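Local coordinates for copper induced nitroreductase D (Lactococcus lactis, PDB 2WQF), which binds flavin mononucleotide and is a copper-induced nitroreductase involved in defence against oxidative stress, at residues Thr12-Gly17 with Gly147-His152; Lys93-Thr98 with Gln176-Ser181; Ile99-Asp104 with Ile132-Val137. All blocks are in the same frame, centred on the assembly; numbering follows the deposited sequence.

Interaction 1: residues Thr12-Gly17 with Gly147-His152. With FMN (flavin mononucleotide), chain B.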
loop_
_atom_site.group_PDB
_atom_site.type_symbol
_atom_site.label_atom_id
_atom_site.label_comp_id
_atom_site.label_asym_id
_atom_site.label_seq_id
_atom_site.Cartn_x
_atom_site.Cartn_y
_atom_site.Cartn_z
ATOM N N THR A 12 9.634 7.932 -9.134
ATOM C CA THR A 12 9.496 7.334 -10.454
ATOM C C THR A 12 10.683 7.750 -11.321
ATOM O O THR A 12 10.916 8.935 -11.585
ATOM C CB THR A 12 8.170 7.750 -11.105
ATOM O OG1 THR A 12 7.088 7.117 -10.420
ATOM C CG2 THR A 12 8.124 7.355 -12.569
ATOM N N ILE A 13 11.453 6.753 -11.728
ATOM C CA ILE A 13 12.581 6.940 -12.623
ATOM C C ILE A 13 12.345 6.148 -13.886
ATOM O O ILE A 13 12.285 4.923 -13.854
ATOM C CB ILE A 13 13.897 6.436 -11.969
ATOM C CG1 ILE A 13 14.143 7.098 -10.607
ATOM C CG2 ILE A 13 15.088 6.581 -12.914
ATOM C CD1 ILE A 13 14.364 8.595 -10.652
ATOM N N TYR A 14 12.220 6.856 -14.994
ATOM C CA TYR A 14 11.980 6.217 -16.282
ATOM C C TYR A 14 13.273 5.852 -17.010
ATOM O O TYR A 14 13.285 4.894 -17.788
ATOM C CB TYR A 14 11.108 7.108 -17.181
ATOM C CG TYR A 14 9.670 7.178 -16.683
ATOM C CD1 TYR A 14 8.898 6.010 -16.566
ATOM C CD2 TYR A 14 9.104 8.386 -16.280
ATOM C CE1 TYR A 14 7.597 6.060 -16.120
ATOM C CE2 TYR A 14 7.789 8.452 -15.828
ATOM C CZ TYR A 14 7.044 7.292 -15.737
ATOM O OH TYR A 14 5.726 7.365 -15.295
ATOM N N ALA A 15 14.346 6.609 -16.760
ATOM C CA ALA A 15 15.618 6.399 -17.437
ATOM C C ALA A 15 16.452 5.455 -16.598
ATOM O O ALA A 15 17.126 5.872 -15.639
ATOM C CB ALA A 15 16.353 7.732 -17.654
ATOM N N LEU A 16 16.398 4.185 -16.976
ATOM C CA LEU A 16 16.990 3.105 -16.190
ATOM C C LEU A 16 18.003 2.325 -17.012
ATOM O O LEU A 16 17.828 2.119 -18.226
ATOM C CB LEU A 16 15.898 2.162 -15.651
ATOM C CG LEU A 16 14.933 2.758 -14.630
ATOM C CD1 LEU A 16 13.815 1.760 -14.357
ATOM C CD2 LEU A 16 15.629 3.169 -13.323
ATOM N N GLY A 17 19.056 1.866 -16.344
ATOM C CA GLY A 17 20.068 1.056 -16.995
ATOM C C GLY A 17 20.402 -0.188 -16.198
ATOM O O GLY A 17 19.661 -0.581 -15.267
ATOM N N GLY A 147 16.721 2.999 -9.244
ATOM C CA GLY A 147 15.444 3.619 -9.547
ATOM C C GLY A 147 14.456 2.590 -10.039
ATOM O O GLY A 147 14.807 1.454 -10.370
ATOM N N ALA A 148 13.203 2.989 -10.093
ATOM C CA ALA A 148 12.153 2.109 -10.585
ATOM C C ALA A 148 10.957 2.918 -11.032
ATOM O O ALA A 148 10.797 4.089 -10.656
ATOM C CB ALA A 148 11.717 1.087 -9.494
ATOM N N ASN A 149 10.094 2.273 -11.819
ATOM C CA ASN A 149 8.794 2.831 -12.199
ATOM C C ASN A 149 7.779 1.691 -12.245
ATOM O O ASN A 149 8.142 0.532 -12.434
ATOM C CB ASN A 149 8.896 3.640 -13.504
ATOM C CG ASN A 149 9.273 2.782 -14.699
ATOM O OD1 ASN A 149 8.455 2.073 -15.239
ATOM N ND2 ASN A 149 10.514 2.836 -15.092
ATOM N N LEU A 150 6.526 2.023 -11.994
ATOM C CA LEU A 150 5.474 1.044 -11.848
ATOM C C LEU A 150 4.503 1.099 -13.032
ATOM O O LEU A 150 3.857 2.112 -13.270
ATOM C CB LEU A 150 4.708 1.293 -10.533
ATOM C CG LEU A 150 3.613 0.279 -10.199
ATOM C CD1 LEU A 150 4.194 -1.086 -9.947
ATOM C CD2 LEU A 150 2.802 0.764 -9.005
ATOM N N GLN A 151 4.422 -0.013 -13.759
ATOM C CA GLN A 151 3.601 -0.142 -14.938
ATOM C C GLN A 151 2.456 -1.112 -14.727
ATOM O O GLN A 151 2.463 -1.941 -13.798
ATOM C CB GLN A 151 4.437 -0.589 -16.136
ATOM C CG GLN A 151 5.568 0.345 -16.506
ATOM C CD GLN A 151 5.098 1.778 -16.626
ATOM O OE1 GLN A 151 4.063 2.045 -17.223
ATOM N NE2 GLN A 151 5.837 2.700 -16.029
ATOM N N HIS A 152 1.470 -1.007 -15.622
ATOM C CA HIS A 152 0.261 -1.807 -15.593
ATOM C C HIS A 152 -0.137 -2.297 -16.982
ATOM O O HIS A 152 -1.028 -1.757 -17.622
ATOM C CB HIS A 152 -0.862 -1.026 -14.917
ATOM C CG HIS A 152 -0.558 -0.715 -13.488
ATOM N ND1 HIS A 152 0.062 0.452 -13.096
ATOM C CD2 HIS A 152 -0.707 -1.460 -12.362
ATOM C CE1 HIS A 152 0.235 0.432 -11.783
ATOM N NE2 HIS A 152 -0.200 -0.731 -11.319
HETATM N N1 FMN B . 3.383 5.276 -13.360
HETATM C C2 FMN B . 3.480 4.794 -14.745
HETATM O O2 FMN B . 4.345 5.222 -15.475
HETATM N N3 FMN B . 2.487 3.877 -15.220
HETATM C C4 FMN B . 1.465 3.395 -14.423
HETATM O O4 FMN B . 0.725 2.555 -14.854
HETATM C C4A FMN B . 1.355 3.894 -13.049
HETATM N N5 FMN B . 0.412 3.540 -12.240
HETATM C C5A FMN B . 0.593 3.787 -10.773
HETATM C C6 FMN B . -0.297 3.060 -9.810
HETATM C C7 FMN B . -0.146 3.181 -8.497
HETATM C C7M FMN B . -1.095 2.449 -7.574
HETATM C C8 FMN B . 0.973 4.057 -7.976
HETATM C C8M FMN B . 1.211 4.155 -6.479
HETATM C C9 FMN B . 1.760 4.737 -8.817
HETATM C C9A FMN B . 1.578 4.597 -10.307
HETATM N N10 FMN B . 2.377 5.309 -11.254
HETATM C C10 FMN B . 2.397 4.858 -12.575
HETATM C "C1'" FMN B . 3.402 6.251 -10.823
HETATM C "C2'" FMN B . 2.770 7.533 -10.289
HETATM O "O2'" FMN B . 2.291 8.293 -11.368
HETATM C "C3'" FMN B . 3.834 8.269 -9.472
HETATM O "O3'" FMN B . 4.072 7.447 -8.345
HETATM C "C4'" FMN B . 3.314 9.639 -9.000
HETATM O "O4'" FMN B . 3.179 10.517 -10.108
HETATM C "C5'" FMN B . 4.230 10.275 -7.957
HETATM O "O5'" FMN B . 5.532 10.406 -8.511
HETATM P P FMN B . 6.798 9.668 -7.793
HETATM O O1P FMN B . 6.844 10.051 -6.369
HETATM O O2P FMN B . 6.606 8.112 -7.958
HETATM O O3P FMN B . 8.074 10.170 -8.598
HETATM O O HOH W 1 6.056 4.861 -11.960
HETATM O O HOH W 2 12.220 2.382 -17.661
#
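In the FMN pocket of this nitroreductase, I13 and N149 tie the loop containing T12-A15 to the strand that holds G147-Q151. I13 N gives a nearly straight bond to A148 O (2.9 Å, 176° at the hydrogen), arriving from above the carbonyl plane. The return link comes from a side chain: N149 ND2 donates to I13 O at 3.0 Å, with that oxygen close to the plane of the donor amide. A chi1 of 64° sets N149 CG between its own backbone N and carbonyl carbon, and there CG lies 3.7 Å from Y14 CD1, the two side chains crossing at about a right angle. L16 CD1 packs against N149 ND2 at 3.5 Å. The far end of the amide belongs to the second shell of the flavin site, since N149 OD1 accepts a bond of 2.8 Å from Q151 NE2. Q151 NE2 also donates to FMN O2 at 3.0 Å, and Y14 OH donates to FMN O2 at 2.6 Å, so each segment supplies one grip on it. An alanine in place of N149 would probably leave I13 O without its amide donor and the Q151 amide with less to fix its rotation. Elsewhere in the pocket T12 N donates to FMN O3P and T12 OG1 to FMN O2P, a water bridges T12 OG1 to L150 N, and H152 ND1 donates to FMN O4.

Interaction 2: residues Lys93-Thr98 with Gln176-Ser181; sequences KAAFGT and QLVFGS
Q176 meets T98 with their side chains side by side and pointing the same way, Q176 CB 3.8 Å from T98 CG2; the Q176 amide itself is bonded to Y153 and N154. L177 takes part through its backbone, L177 O receiving a CA-H...O contact from T98 CA at 3.4 Å. V178 forms a non-hydrogen-bonded antiparallel pair with T98. V178 CG1, anti to the backbone N (chi1 -178°), presses on A95 CB at 3.4 Å, closer than ordinary van der Waals contact. F179 does most of the bonding: F179 N donates to G97 O at 3.0 Å, while F179 O accepts G97 N at 3.1 Å and, weakly, F96 N. The F179 ring bends back over G97, with G97 N above one face toward the rim and G97 C only 3.5 Å from F179 CE2; a CB on G97 would collide with that ring atom. F179 CE1 also approaches the edge of the F96 ring, 3.8 Å from F96 CD2. G180 CA then packs against F96 CB, where a side chain on G180 would run into F96 N. Two residues, F96 and G97, thus face the single F179, a classic beta bulge at the start of strand 97-104 in the antiparallel sheet of the nitroreductase fold.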
loop_
_atom_site.group_PDB
_atom_site.type_symbol
_atom_site.label_atom_id
_atom_site.label_comp_id
_atom_site.label_asym_id
_atom_site.label_seq_id
_atom_site.Cartn_x
_atom_site.Cartn_y
_atom_site.Cartn_z
ATOM N N LYS A 93 12.629 -2.132 -21.375
ATOM C CA LYS A 93 13.572 -3.229 -21.647
ATOM C C LYS A 93 14.994 -2.910 -21.186
ATOM O O LYS A 93 15.675 -3.779 -20.644
ATOM C CB LYS A 93 13.589 -3.586 -23.143
ATOM C CG LYS A 93 14.494 -4.767 -23.450
ATOM C CD LYS A 93 14.506 -5.141 -24.933
ATOM C CE LYS A 93 15.895 -5.584 -25.340
ATOM N NZ LYS A 93 16.024 -5.832 -26.792
ATOM N N ALA A 94 15.436 -1.671 -21.423
ATOM C CA ALA A 94 16.783 -1.246 -21.088
ATOM C C ALA A 94 17.117 -1.338 -19.595
ATOM O O ALA A 94 18.294 -1.321 -19.220
ATOM C CB ALA A 94 17.008 0.174 -21.591
ATOM N N ALA A 95 16.093 -1.434 -18.746
ATOM C CA ALA A 95 16.282 -1.564 -17.305
ATOM C C ALA A 95 16.946 -2.902 -16.958
ATOM O O ALA A 95 17.017 -3.809 -17.780
ATOM C CB ALA A 95 14.936 -1.437 -16.596
ATOM N N PHE A 96 17.398 -3.032 -15.722
ATOM C CA PHE A 96 18.031 -4.277 -15.258
ATOM C C PHE A 96 17.029 -5.416 -15.100
ATOM O O PHE A 96 17.332 -6.572 -15.362
ATOM C CB PHE A 96 18.733 -4.038 -13.917
ATOM C CG PHE A 96 19.512 -5.216 -13.424
ATOM C CD1 PHE A 96 20.763 -5.497 -13.930
ATOM C CD2 PHE A 96 19.017 -6.008 -12.402
ATOM C CE1 PHE A 96 21.502 -6.566 -13.477
ATOM C CE2 PHE A 96 19.745 -7.080 -11.950
ATOM C CZ PHE A 96 20.991 -7.352 -12.483
ATOM N N GLY A 97 15.824 -5.094 -14.642
ATOM C CA GLY A 97 14.843 -6.131 -14.395
ATOM C C GLY A 97 13.441 -5.603 -14.221
ATOM O O GLY A 97 13.207 -4.383 -14.222
ATOM N N THR A 98 12.517 -6.540 -14.025
ATOM C CA THR A 98 11.098 -6.240 -13.800
ATOM C C THR A 98 10.609 -7.165 -12.685
ATOM O O THR A 98 10.821 -8.379 -12.720
ATOM C CB THR A 98 10.215 -6.404 -15.063
ATOM O OG1 THR A 98 10.738 -5.591 -16.117
ATOM C CG2 THR A 98 8.809 -5.960 -14.808
ATOM N N GLN A 176 3.788 -4.113 -12.491
ATOM C CA GLN A 176 5.134 -4.479 -12.917
ATOM C C GLN A 176 6.092 -3.359 -12.582
ATOM O O GLN A 176 6.043 -2.270 -13.154
ATOM C CB GLN A 176 5.190 -4.795 -14.412
ATOM C CG GLN A 176 4.211 -5.873 -14.830
ATOM C CD GLN A 176 2.850 -5.301 -15.181
ATOM O OE1 GLN A 176 2.747 -4.416 -16.021
ATOM N NE2 GLN A 176 1.808 -5.815 -14.557
ATOM N N LEU A 177 6.981 -3.635 -11.643
ATOM C CA LEU A 177 7.926 -2.636 -11.177
ATOM C C LEU A 177 9.250 -2.837 -11.925
ATOM O O LEU A 177 9.973 -3.794 -11.692
ATOM C CB LEU A 177 8.105 -2.725 -9.669
ATOM C CG LEU A 177 8.914 -1.605 -9.040
ATOM C CD1 LEU A 177 8.181 -0.260 -9.040
ATOM C CD2 LEU A 177 9.312 -1.996 -7.598
ATOM N N VAL A 178 9.504 -1.952 -12.882
ATOM C CA VAL A 178 10.706 -1.933 -13.698
ATOM C C VAL A 178 11.788 -1.198 -12.915
ATOM O O VAL A 178 11.542 -0.121 -12.374
ATOM C CB VAL A 178 10.437 -1.209 -15.021
ATOM C CG1 VAL A 178 11.662 -1.211 -15.896
ATOM C CG2 VAL A 178 9.304 -1.893 -15.758
ATOM N N PHE A 179 12.975 -1.801 -12.801
ATOM C CA PHE A 179 14.024 -1.256 -11.942
ATOM C C PHE A 179 15.402 -1.382 -12.548
ATOM O O PHE A 179 15.667 -2.225 -13.409
ATOM C CB PHE A 179 13.979 -1.889 -10.543
ATOM C CG PHE A 179 14.509 -3.300 -10.484
ATOM C CD1 PHE A 179 15.820 -3.528 -10.108
ATOM C CD2 PHE A 179 13.709 -4.378 -10.844
ATOM C CE1 PHE A 179 16.319 -4.826 -10.043
ATOM C CE2 PHE A 179 14.209 -5.688 -10.806
ATOM C CZ PHE A 179 15.519 -5.894 -10.416
ATOM N N GLY A 180 16.286 -0.498 -12.118
ATOM C CA GLY A 180 17.654 -0.507 -12.606
ATOM C C GLY A 180 18.459 0.661 -12.107
ATOM O O GLY A 180 18.060 1.353 -11.179
ATOM N N SER A 181 19.617 0.870 -12.709
ATOM C CA SER A 181 20.428 2.008 -12.347
ATOM C C SER A 181 19.783 3.299 -12.835
ATOM O O SER A 181 19.160 3.332 -13.890
ATOM C CB SER A 181 21.823 1.864 -12.919
ATOM O OG SER A 181 21.801 1.636 -14.322
#

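Interaction 3: residues Ile99-Asp104 with Ile132-Val137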
loop_
_atom_site.group_PDB
_atom_site.type_symbol
_atom_site.label_atom_id
_atom_site.label_comp_id
_atom_site.label_asym_id
_atom_site.label_seq_id
_atom_site.Cartn_x
_atom_site.Cartn_y
_atom_site.Cartn_z
ATOM N N ILE A 99 9.949 -6.584 -11.692
ATOM C CA ILE A 99 9.319 -7.349 -10.628
ATOM C C ILE A 99 7.815 -7.345 -10.869
ATOM O O ILE A 99 7.177 -6.293 -10.809
ATOM C CB ILE A 99 9.631 -6.760 -9.256
ATOM C CG1 ILE A 99 11.146 -6.634 -9.041
ATOM C CG2 ILE A 99 8.947 -7.570 -8.131
ATOM C CD1 ILE A 99 11.532 -5.586 -7.991
ATOM N N LEU A 100 7.261 -8.513 -11.175
ATOM C CA LEU A 100 5.821 -8.656 -11.400
ATOM C C LEU A 100 5.156 -9.081 -10.106
ATOM O O LEU A 100 5.521 -10.079 -9.495
ATOM C CB LEU A 100 5.527 -9.650 -12.519
ATOM C CG LEU A 100 6.058 -9.211 -13.905
ATOM C CD1 LEU A 100 7.494 -9.626 -14.111
ATOM C CD2 LEU A 100 5.187 -9.794 -15.015
ATOM N N PHE A 101 4.235 -8.233 -9.659
ATOM C CA PHE A 101 3.474 -8.425 -8.439
ATOM C C PHE A 101 2.133 -9.036 -8.729
ATOM O O PHE A 101 1.395 -8.513 -9.545
ATOM C CB PHE A 101 3.272 -7.077 -7.747
ATOM C CG PHE A 101 4.533 -6.520 -7.123
ATOM C CD1 PHE A 101 4.896 -6.837 -5.818
ATOM C CD2 PHE A 101 5.365 -5.691 -7.862
ATOM C CE1 PHE A 101 6.035 -6.304 -5.264
ATOM C CE2 PHE A 101 6.488 -5.142 -7.310
ATOM C CZ PHE A 101 6.842 -5.454 -6.016
ATOM N N PHE A 102 1.821 -10.128 -8.023
ATOM C CA PHE A 102 0.560 -10.834 -8.163
ATOM C C PHE A 102 -0.090 -10.948 -6.780
ATOM O O PHE A 102 0.580 -10.847 -5.750
ATOM C CB PHE A 102 0.741 -12.265 -8.702
ATOM C CG PHE A 102 1.546 -12.383 -9.972
ATOM C CD1 PHE A 102 0.934 -12.738 -11.167
ATOM C CD2 PHE A 102 2.918 -12.228 -9.953
ATOM C CE1 PHE A 102 1.692 -12.890 -12.352
ATOM C CE2 PHE A 102 3.669 -12.354 -11.112
ATOM C CZ PHE A 102 3.068 -12.715 -12.305
ATOM N N GLU A 103 -1.399 -11.189 -6.766
ATOM C CA GLU A 103 -2.122 -11.527 -5.546
ATOM C C GLU A 103 -2.702 -12.923 -5.735
ATOM O O GLU A 103 -3.353 -13.208 -6.760
ATOM C CB GLU A 103 -3.240 -10.521 -5.274
ATOM C CG GLU A 103 -2.712 -9.175 -4.773
ATOM C CD GLU A 103 -2.095 -9.300 -3.374
ATOM O OE1 GLU A 103 -2.771 -9.875 -2.490
ATOM O OE2 GLU A 103 -0.930 -8.844 -3.163
ATOM N N ASP A 104 -2.486 -13.794 -4.760
ATOM C CA ASP A 104 -2.936 -15.176 -4.852
ATOM C C ASP A 104 -4.443 -15.302 -4.538
ATOM O O ASP A 104 -4.887 -15.226 -3.387
ATOM C CB ASP A 104 -2.098 -16.040 -3.919
ATOM C CG ASP A 104 -2.343 -17.522 -4.125
ATOM O OD1 ASP A 104 -3.396 -17.903 -4.670
ATOM O OD2 ASP A 104 -1.482 -18.309 -3.729
ATOM N N ILE A 132 0.795 -2.029 -0.918
ATOM C CA ILE A 132 1.728 -2.021 0.202
ATOM C C ILE A 132 3.063 -2.664 -0.192
ATOM O O ILE A 132 4.131 -2.058 -0.028
ATOM C CB ILE A 132 1.101 -2.752 1.401
ATOM C CG1 ILE A 132 -0.018 -1.887 2.017
ATOM C CG2 ILE A 132 2.128 -3.111 2.463
ATOM C CD1 ILE A 132 -0.930 -2.669 2.961
ATOM N N ILE A 133 3.034 -3.877 -0.728
ATOM C CA ILE A 133 4.307 -4.554 -1.013
ATOM C C ILE A 133 5.019 -3.902 -2.206
ATOM O O ILE A 133 6.249 -3.836 -2.227
ATOM C CB ILE A 133 4.173 -6.086 -1.199
ATOM C CG1 ILE A 133 3.308 -6.472 -2.386
ATOM C CG2 ILE A 133 3.661 -6.716 0.125
ATOM C CD1 ILE A 133 3.369 -7.975 -2.689
ATOM N N SER A 134 4.249 -3.358 -3.148
ATOM C CA SER A 134 4.843 -2.700 -4.310
ATOM C C SER A 134 5.675 -1.482 -3.881
ATOM O O SER A 134 6.818 -1.310 -4.342
ATOM C CB SER A 134 3.775 -2.279 -5.332
ATOM O OG SER A 134 3.108 -3.404 -5.846
ATOM N N VAL A 135 5.120 -0.627 -3.010
ATOM C CA VAL A 135 5.834 0.596 -2.614
ATOM C C VAL A 135 6.949 0.288 -1.633
ATOM O O VAL A 135 7.968 0.965 -1.635
ATOM C CB VAL A 135 4.917 1.747 -2.074
ATOM C CG1 VAL A 135 3.895 2.114 -3.112
ATOM C CG2 VAL A 135 4.240 1.362 -0.743
ATOM N N ASN A 136 6.775 -0.750 -0.801
ATOM C CA ASN A 136 7.845 -1.098 0.107
ATOM C C ASN A 136 9.073 -1.592 -0.679
ATOM O O ASN A 136 10.209 -1.260 -0.338
ATOM C CB ASN A 136 7.402 -2.105 1.206
ATOM C CG ASN A 136 6.698 -1.426 2.360
ATOM O OD1 ASN A 136 6.800 -0.205 2.521
ATOM N ND2 ASN A 136 5.966 -2.201 3.154
ATOM N N VAL A 137 8.842 -2.405 -1.702
ATOM C CA VAL A 137 9.917 -2.872 -2.560
ATOM C C VAL A 137 10.563 -1.693 -3.301
ATOM O O VAL A 137 11.778 -1.546 -3.349
ATOM C CB VAL A 137 9.431 -3.943 -3.554
ATOM C CG1 VAL A 137 10.473 -4.210 -4.629
ATOM C CG2 VAL A 137 9.094 -5.241 -2.815
#
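F101 is the main strand side chain meeting helix 121-143, and it is received there by I133, S134 and V137. A chi1 of -72° sets F101 CG anti to the carbonyl carbon, on a side chain that leaves the strand toward the helix; one face of the ring meets S134, and its edge meets I133 at CD1 and V137 at CZ. S134 OG stands 3.7 Å from F101 CG and over the centre of the ring, yet its hydroxyl is bonded to S130 O, one turn back in the same helix. S134 CA adds a CH-pi contact on that face, 4.1 Å from the centroid of the F101 ring. At the rim, I133 and F101 slide past each other in opposite directions. The I133 chi1 of 63° places CG1 between its backbone N and carbonyl carbon, and I133 CD1 touches F101 CD1 at 3.7 Å. V137 approaches tip to tip instead, V137 CB lying in the plane of the ring at 3.9 Å from F101 CZ. V137 CG1 also meets I99 CD1 at 3.8 Å, again tip to tip. E103 brings only a loose touch of OE2 on I133, and its other carboxylate oxygen is bonded to T45 and S126. The axes of segments 99-104 and 132-137 are 156° apart in direction and 9.8 Å at closest approach. The contact itself is held by dispersion and shape: S134 OG and E103 OE1 are hydrogen-bonded elsewhere, and the ring is left to pack against carbon and an already committed hydroxyl.

In the fold
The three contacts converge on one antiparallel sheet. Interactions 1 and 2 have centres about 7 Å apart; strand 171-182, which belongs to interaction 2, pairs with strand 146-151 of interaction 1 through N149 N to V178 O and Q151 N to Q176 O. The centre of interaction 3 is about 14 Å from that of interaction 2 and about 15 Å from that of interaction 1; it uses the continuation of strand 97-104, so L177 O bonds I99 N directly across their boundary. Along the chain, interactions 1 and 2 cross, and interaction 3 is nested inside both. Helix 121-143 packs on the sheet and leads straight into strand 146-151, thereby joining the core to the flavin pocket and, through I132, V135 and N136, to the second subunit.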